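Local coordinates for protein tripeptidase (Staphylococcus aureus subsp. aureus, PDB 3RZA) that probably hydrolyses small peptides as a zinc-dependent tripeptidase of the M20/M25/M40 metallopeptidase family, at residues A[166-180]-A[342-354]. Sequence-based numbering, arbitrary orientation.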
ATOM      1  N   LEU A 166       1.761  16.155  20.553  1.00 19.15           N
ATOM      2  CA  LEU A 166       2.017  17.258  21.504  1.00 18.37           C
ATOM      3  C   LEU A 166       1.296  18.569  21.114  1.00 19.79           C
ATOM      4  O   LEU A 166       1.784  19.661  21.410  1.00 18.51           O
ATOM      5  CB  LEU A 166       3.527  17.495  21.648  1.00 17.71           C
ATOM      6  CG  LEU A 166       4.438  16.266  21.755  1.00 15.44           C
ATOM      7  CD1 LEU A 166       5.884  16.717  21.866  1.00 15.49           C
ATOM      8  CD2 LEU A 166       4.048  15.377  22.934  1.00 11.47           C
ATOM      9  N   ILE A 167       0.126  18.433  20.474  1.00 19.88           N
ATOM     10  CA  ILE A 167      -0.530  19.538  19.795  1.00 22.68           C
ATOM     11  C   ILE A 167      -1.096  20.569  20.788  1.00 21.60           C
ATOM     12  O   ILE A 167      -1.008  21.774  20.536  1.00 22.90           O
ATOM     13  CB  ILE A 167      -1.684  19.045  18.841  1.00 23.78           C
ATOM     14  CG1 ILE A 167      -1.155  18.119  17.743  1.00 29.95           C
ATOM     15  CG2 ILE A 167      -2.383  20.213  18.195  1.00 28.42           C
ATOM     16  CD1 ILE A 167      -0.146  18.785  16.753  1.00 33.80           C
ATOM     17  N   GLY A 168      -1.656  20.100  21.908  1.00 20.59           N
ATOM     18  CA  GLY A 168      -2.106  21.010  22.973  1.00 21.54           C
ATOM     19  C   GLY A 168      -0.965  21.790  23.604  1.00 20.38           C
ATOM     20  O   GLY A 168      -1.069  23.016  23.752  1.00 19.39           O
ATOM     21  N   ALA A 169       0.128  21.096  23.942  1.00 18.69           N
ATOM     22  CA  ALA A 169       1.370  21.785  24.380  1.00 18.44           C
ATOM     23  C   ALA A 169       1.859  22.865  23.368  1.00 17.60           C
ATOM     24  O   ALA A 169       2.303  23.952  23.779  1.00 16.97           O
ATOM     25  CB  ALA A 169       2.489  20.767  24.655  1.00 14.71           C
ATOM     26  N   LYS A 170       1.745  22.558  22.072  1.00 17.94           N
ATOM     27  CA  LYS A 170       2.100  23.507  20.983  1.00 18.69           C
ATOM     28  C   LYS A 170       1.171  24.701  20.852  1.00 20.48           C
ATOM     29  O   LYS A 170       1.576  25.736  20.328  1.00 17.16           O
ATOM     30  CB  LYS A 170       2.150  22.788  19.623  1.00 20.47           C
ATOM     31  CG  LYS A 170       3.371  21.919  19.444  1.00 21.00           C
ATOM     32  CD  LYS A 170       3.272  21.011  18.228  1.00 23.49           C
ATOM     33  CE  LYS A 170       4.555  20.188  18.075  1.00 25.43           C
ATOM     34  NZ  LYS A 170       4.386  19.082  17.133  1.00 27.77           N
ATOM     35  N   GLU A 171      -0.086  24.531  21.260  1.00 24.06           N
ATOM     36  CA  GLU A 171      -1.086  25.625  21.284  1.00 25.25           C
ATOM     37  C   GLU A 171      -1.176  26.328  22.637  1.00 24.56           C
ATOM     38  O   GLU A 171      -1.924  27.295  22.774  1.00 27.78           O
ATOM     39  CB  GLU A 171      -2.465  25.066  20.895  1.00 24.83           C
ATOM     40  CG  GLU A 171      -2.542  24.548  19.453  1.00 29.59           C
ATOM     41  CD  GLU A 171      -2.512  25.668  18.418  1.00 31.60           C
ATOM     42  OE1 GLU A 171      -3.375  26.563  18.499  1.00 38.82           O
ATOM     43  OE2 GLU A 171      -1.638  25.646  17.529  1.00 35.63           O
ATOM     44  N   LEU A 172      -0.410  25.855  23.621  1.00 22.49           N
ATOM     45  CA  LEU A 172      -0.413  26.418  24.968  1.00 24.27           C
ATOM     46  C   LEU A 172      -0.035  27.917  24.985  1.00 26.03           C
ATOM     47  O   LEU A 172       0.965  28.327  24.382  1.00 25.23           O
ATOM     48  CB  LEU A 172       0.542  25.620  25.872  1.00 25.04           C
ATOM     49  CG  LEU A 172       0.406  25.638  27.380  1.00 27.03           C
ATOM     50  CD1 LEU A 172      -0.967  25.143  27.828  1.00 25.84           C
ATOM     51  CD2 LEU A 172       1.499  24.746  27.942  1.00 28.62           C
ATOM     52  N   ASN A 173      -0.890  28.732  25.601  1.00 26.87           N
ATOM     53  CA  ASN A 173      -0.550  30.115  25.896  1.00 28.92           C
ATOM     54  C   ASN A 173       0.512  30.143  27.004  1.00 30.12           C
ATOM     55  O   ASN A 173       0.193  29.990  28.172  1.00 28.41           O
ATOM     56  CB  ASN A 173      -1.799  30.892  26.305  1.00 27.97           C
ATOM     57  CG  ASN A 173      -1.546  32.376  26.478  1.00 30.49           C
ATOM     58  OD1 ASN A 173      -0.418  32.878  26.337  1.00 26.42           O
ATOM     59  ND2 ASN A 173      -2.616  33.101  26.772  1.00 30.36           N
ATOM     60  N   SER A 174       1.765  30.393  26.622  1.00 31.28           N
ATOM     61  CA  SER A 174       2.885  30.385  27.564  1.00 31.74           C
ATOM     62  C   SER A 174       2.863  31.523  28.582  1.00 31.52           C
ATOM     63  O   SER A 174       3.549  31.448  29.582  1.00 31.68           O
ATOM     64  CB  SER A 174       4.225  30.407  26.804  1.00 33.13           C
ATOM     65  OG  SER A 174       4.456  31.656  26.183  1.00 34.99           O
ATOM     66  N   GLU A 175       2.098  32.580  28.319  1.00 32.69           N
ATOM     67  CA  GLU A 175       1.932  33.666  29.291  1.00 34.48           C
ATOM     68  C   GLU A 175       1.063  33.305  30.512  1.00 32.17           C
ATOM     69  O   GLU A 175       1.118  33.994  31.521  1.00 32.94           O
ATOM     70  CB  GLU A 175       1.435  34.931  28.592  1.00 37.07           C
ATOM     71  CG  GLU A 175       2.549  35.545  27.736  1.00 44.51           C
ATOM     72  CD  GLU A 175       2.056  36.575  26.771  1.00 52.62           C
ATOM     73  OE1 GLU A 175       1.455  37.584  27.229  1.00 59.34           O
ATOM     74  OE2 GLU A 175       2.290  36.392  25.550  1.00 59.99           O
ATOM     75  N   LEU A 176       0.300  32.220  30.426  1.00 29.44           N
ATOM     76  CA  LEU A 176      -0.343  31.624  31.595  1.00 26.69           C
ATOM     77  C   LEU A 176       0.643  30.914  32.546  1.00 26.96           C
ATOM     78  O   LEU A 176       0.296  30.687  33.701  1.00 25.86           O
ATOM     79  CB  LEU A 176      -1.451  30.654  31.163  1.00 24.23           C
ATOM     80  CG  LEU A 176      -2.629  31.263  30.387  1.00 27.48           C
ATOM     81  CD1 LEU A 176      -3.552  30.181  29.818  1.00 25.73           C
ATOM     82  CD2 LEU A 176      -3.431  32.255  31.263  1.00 27.63           C
ATOM     83  N   LEU A 177       1.845  30.556  32.063  1.00 27.88           N
ATOM     84  CA  LEU A 177       2.822  29.820  32.863  1.00 27.36           C
ATOM     85  C   LEU A 177       3.651  30.751  33.727  1.00 27.25           C
ATOM     86  O   LEU A 177       4.007  31.839  33.305  1.00 25.73           O
ATOM     87  CB  LEU A 177       3.762  28.990  31.971  1.00 28.49           C
ATOM     88  CG  LEU A 177       3.153  27.964  31.007  1.00 28.73           C
ATOM     89  CD1 LEU A 177       4.239  27.019  30.508  1.00 30.37           C
ATOM     90  CD2 LEU A 177       2.015  27.165  31.640  1.00 30.88           C
ATOM     91  N   ASP A 178       3.974  30.289  34.933  1.00 26.69           N
ATOM     92  CA  ASP A 178       4.795  31.040  35.884  1.00 29.12           C
ATOM     93  C   ASP A 178       5.460  30.006  36.789  1.00 29.61           C
ATOM     94  O   ASP A 178       4.893  29.617  37.837  1.00 32.10           O
ATOM     95  CB  ASP A 178       3.931  32.041  36.681  1.00 28.52           C
ATOM     96  CG  ASP A 178       4.735  32.870  37.660  1.00 31.79           C
ATOM     97  OD1 ASP A 178       5.925  33.114  37.415  1.00 33.86           O
ATOM     98  OD2 ASP A 178       4.163  33.316  38.674  1.00 36.03           O
ATOM     99  N   ALA A 179       6.618  29.508  36.340  1.00 27.73           N
ATOM    100  CA  ALA A 179       7.377  28.481  37.061  1.00 27.71           C
ATOM    101  C   ALA A 179       8.863  28.633  36.772  1.00 26.50           C
ATOM    102  O   ALA A 179       9.237  29.022  35.672  1.00 27.01           O
ATOM    103  CB  ALA A 179       6.903  27.090  36.646  1.00 26.33           C
ATOM    104  N   ASP A 180       9.688  28.323  37.770  1.00 25.61           N
ATOM    105  CA  ASP A 180      11.157  28.228  37.621  1.00 24.31           C
ATOM    106  C   ASP A 180      11.608  26.898  36.990  1.00 22.01           C
ATOM    107  O   ASP A 180      12.619  26.854  36.309  1.00 21.60           O
ATOM    108  CB  ASP A 180      11.835  28.382  38.979  1.00 24.45           C
ATOM    109  CG  ASP A 180      11.607  29.767  39.597  1.00 29.99           C
ATOM    110  OD1 ASP A 180      11.962  30.771  38.949  1.00 35.09           O
ATOM    111  OD2 ASP A 180      11.066  29.846  40.719  1.00 30.44           O
ATOM    112  N   GLY A 342       9.218  11.806  22.663  1.00 20.07           N
ATOM    113  CA  GLY A 342       8.815  13.120  23.134  1.00 23.01           C
ATOM    114  C   GLY A 342       7.693  13.077  24.165  1.00 21.08           C
ATOM    115  O   GLY A 342       7.142  12.034  24.463  1.00 21.25           O
ATOM    116  N   SER A 343       7.389  14.240  24.710  1.00 20.04           N
ATOM    117  CA  SER A 343       6.293  14.428  25.661  1.00 17.64           C
ATOM    118  C   SER A 343       6.019  15.912  25.666  1.00 18.71           C
ATOM    119  O   SER A 343       6.754  16.682  25.006  1.00 17.41           O
ATOM    120  CB  SER A 343       6.701  13.954  27.062  1.00 19.64           C
ATOM    121  OG  SER A 343       7.484  14.924  27.730  1.00 17.20           O
ATOM    122  N   ASP A 344       5.024  16.345  26.437  1.00 18.60           N
ATOM    123  CA  ASP A 344       4.758  17.782  26.582  1.00 20.50           C
ATOM    124  C   ASP A 344       5.929  18.563  27.160  1.00 19.89           C
ATOM    125  O   ASP A 344       6.078  19.753  26.864  1.00 19.17           O
ATOM    126  CB  ASP A 344       3.489  18.042  27.415  1.00 22.37           C
ATOM    127  CG  ASP A 344       2.203  17.670  26.661  1.00 25.93           C
ATOM    128  OD1 ASP A 344       2.152  17.769  25.412  1.00 24.32           O
ATOM    129  OD2 ASP A 344       1.250  17.271  27.323  1.00 25.84           O
ATOM    130  N   GLY A 345       6.752  17.888  27.959  1.00 18.20           N
ATOM    131  CA  GLY A 345       8.020  18.424  28.425  1.00 20.73           C
ATOM    132  C   GLY A 345       8.994  18.855  27.354  1.00 19.62           C
ATOM    133  O   GLY A 345       9.748  19.784  27.580  1.00 20.86           O
ATOM    134  N   SER A 346       8.965  18.186  26.194  1.00 18.44           N
ATOM    135  CA  SER A 346       9.774  18.578  25.027  1.00 18.01           C
ATOM    136  C   SER A 346       9.383  19.959  24.509  1.00 20.07           C
ATOM    137  O   SER A 346      10.245  20.706  24.055  1.00 19.95           O
ATOM    138  CB  SER A 346       9.637  17.566  23.875  1.00 19.42           C
ATOM    139  OG  SER A 346       9.928  16.221  24.264  1.00 15.64           O
ATOM    140  N   ILE A 347       8.084  20.285  24.570  1.00 19.06           N
ATOM    141  CA  ILE A 347       7.597  21.589  24.155  1.00 20.83           C
ATOM    142  C   ILE A 347       7.819  22.637  25.233  1.00 23.23           C
ATOM    143  O   ILE A 347       8.246  23.760  24.920  1.00 26.13           O
ATOM    144  CB  ILE A 347       6.109  21.552  23.762  1.00 21.98           C
ATOM    145  CG1 ILE A 347       5.860  20.540  22.632  1.00 23.92           C
ATOM    146  CG2 ILE A 347       5.633  22.946  23.326  1.00 22.73           C
ATOM    147  CD1 ILE A 347       6.796  20.694  21.372  1.00 23.67           C
ATOM    148  N   ILE A 348       7.559  22.280  26.486  1.00 19.50           N
ATOM    149  CA  ILE A 348       7.596  23.249  27.588  1.00 22.01           C
ATOM    150  C   ILE A 348       9.022  23.755  27.819  1.00 21.35           C
ATOM    151  O   ILE A 348       9.212  24.944  28.063  1.00 18.39           O
ATOM    152  CB  ILE A 348       7.020  22.657  28.928  1.00 22.15           C
ATOM    153  CG1 ILE A 348       5.536  22.245  28.765  1.00 28.07           C
ATOM    154  CG2 ILE A 348       7.235  23.652  30.127  1.00 16.73           C
ATOM    155  CD1 ILE A 348       4.550  23.219  29.261  1.00 34.10           C
ATOM    156  N   ASN A 349      10.011  22.857  27.704  1.00 20.09           N
ATOM    157  CA  ASN A 349      11.434  23.259  27.668  1.00 19.87           C
ATOM    158  C   ASN A 349      11.753  24.389  26.678  1.00 20.26           C
ATOM    159  O   ASN A 349      12.556  25.252  27.005  1.00 22.19           O
ATOM    160  CB  ASN A 349      12.384  22.050  27.409  1.00 19.49           C
ATOM    161  CG  ASN A 349      12.771  21.300  28.702  1.00 20.67           C
ATOM    162  OD1 ASN A 349      13.367  21.877  29.602  1.00 21.25           O
ATOM    163  ND2 ASN A 349      12.427  20.007  28.781  1.00 17.36           N
ATOM    164  N   THR A 350      11.092  24.416  25.508  1.00 21.82           N
ATOM    165  CA  THR A 350      11.286  25.525  24.520  1.00 22.65           C
ATOM    166  C   THR A 350      10.778  26.909  24.989  1.00 23.27           C
ATOM    167  O   THR A 350      11.174  27.925  24.429  1.00 25.26           O
ATOM    168  CB  THR A 350      10.665  25.236  23.109  1.00 23.36           C
ATOM    169  OG1 THR A 350       9.247  25.473  23.125  1.00 24.83           O
ATOM    170  CG2 THR A 350      10.974  23.803  22.632  1.00 24.25           C
ATOM    171  N   PHE A 351       9.924  26.934  26.012  1.00 24.90           N
ATOM    172  CA  PHE A 351       9.545  28.180  26.708  1.00 26.71           C
ATOM    173  C   PHE A 351      10.604  28.670  27.723  1.00 27.51           C
ATOM    174  O   PHE A 351      10.397  29.695  28.352  1.00 28.76           O
ATOM    175  CB  PHE A 351       8.187  28.030  27.461  1.00 26.15           C
ATOM    176  CG  PHE A 351       7.055  27.427  26.643  1.00 28.53           C
ATOM    177  CD1 PHE A 351       6.973  27.575  25.246  1.00 35.01           C
ATOM    178  CD2 PHE A 351       6.022  26.749  27.300  1.00 33.75           C
ATOM    179  CE1 PHE A 351       5.891  27.008  24.525  1.00 36.57           C
ATOM    180  CE2 PHE A 351       4.940  26.182  26.587  1.00 31.99           C
ATOM    181  CZ  PHE A 351       4.880  26.309  25.204  1.00 32.66           C
ATOM    182  N   GLY A 352      11.702  27.934  27.917  1.00 27.11           N
ATOM    183  CA  GLY A 352      12.744  28.308  28.887  1.00 26.90           C
ATOM    184  C   GLY A 352      12.494  27.880  30.328  1.00 26.56           C
ATOM    185  O   GLY A 352      13.166  28.366  31.218  1.00 28.40           O
ATOM    186  N   ILE A 353      11.527  26.979  30.558  1.00 26.47           N
ATOM    187  CA  ILE A 353      11.252  26.425  31.888  1.00 24.57           C
ATOM    188  C   ILE A 353      11.872  25.013  31.927  1.00 23.72           C
ATOM    189  O   ILE A 353      11.311  24.107  31.289  1.00 24.10           O
ATOM    190  CB  ILE A 353       9.698  26.331  32.168  1.00 23.99           C
ATOM    191  CG1 ILE A 353       9.015  27.709  32.064  1.00 24.35           C
ATOM    192  CG2 ILE A 353       9.445  25.736  33.535  1.00 20.30           C
ATOM    193  CD1 ILE A 353       7.492  27.654  32.190  1.00 17.61           C
ATOM    194  N   PRO A 354      13.047  24.828  32.621  1.00 22.37           N
ATOM    195  CA  PRO A 354      13.681  23.512  32.738  1.00 22.58           C
ATOM    196  C   PRO A 354      12.721  22.421  33.191  1.00 21.31           C
ATOM    197  O   PRO A 354      12.131  22.531  34.258  1.00 19.64           O
ATOM    198  CB  PRO A 354      14.764  23.738  33.804  1.00 21.44           C
ATOM    199  CG  PRO A 354      15.151  25.137  33.638  1.00 23.21           C
ATOM    200  CD  PRO A 354      13.950  25.879  33.138  1.00 23.57           C
TER
HETATM  201  O   HOH W   1      -0.105  18.203  23.994  1.00 20.91           O
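Phe-351 lays its ring between the two segments. Ser-174 CB sits over the centre of one face, a CH-pi contact 4.0 Å from the ring centroid and 8° off the normal. The carbonyl of Ile-347 lies over the opposite face. Leu-172 CD2 meets the ring edge in plane, 4.0 Å from Phe-351 CE2. Leu-177 CD1 comes in obliquely, 3.7 Å from Phe-351 CD2, and also touches the CD1 methyls of Ile-348 and Ile-353. With CG of Leu-172 anti to the backbone N (chi1 -159°), its CD2 also reaches Ile-348 CD1, at 3.7 Å.

At the other end the short helices 167-171 and 344-348 run nearly parallel, 18° apart. Ala-169 CB packs against Ile-347 CB at 3.8 Å, and Ile-347 CG2 lies against the Ala-169 carbonyl O. Leu-166 spreads both methyls over the Ser-343 carbonyl group. Its CD1 also meets Ile-347 CG1.

No direct hydrogen bond joins the segments. One water bridges them instead: it accepts from Ala-169 N at 2.9 Å and donates to Asp-344 OD1 at 2.7 Å. Thr-159 holds Asp-344 OD2, so both carboxylate oxygens are engaged.

Asp-344 also touches the zinc ligand His-98. The contact thus packs two short helices together, with the start of helix 344-348 near the zinc site, in the alpha/beta catalytic domain characteristic of M20-family peptidases.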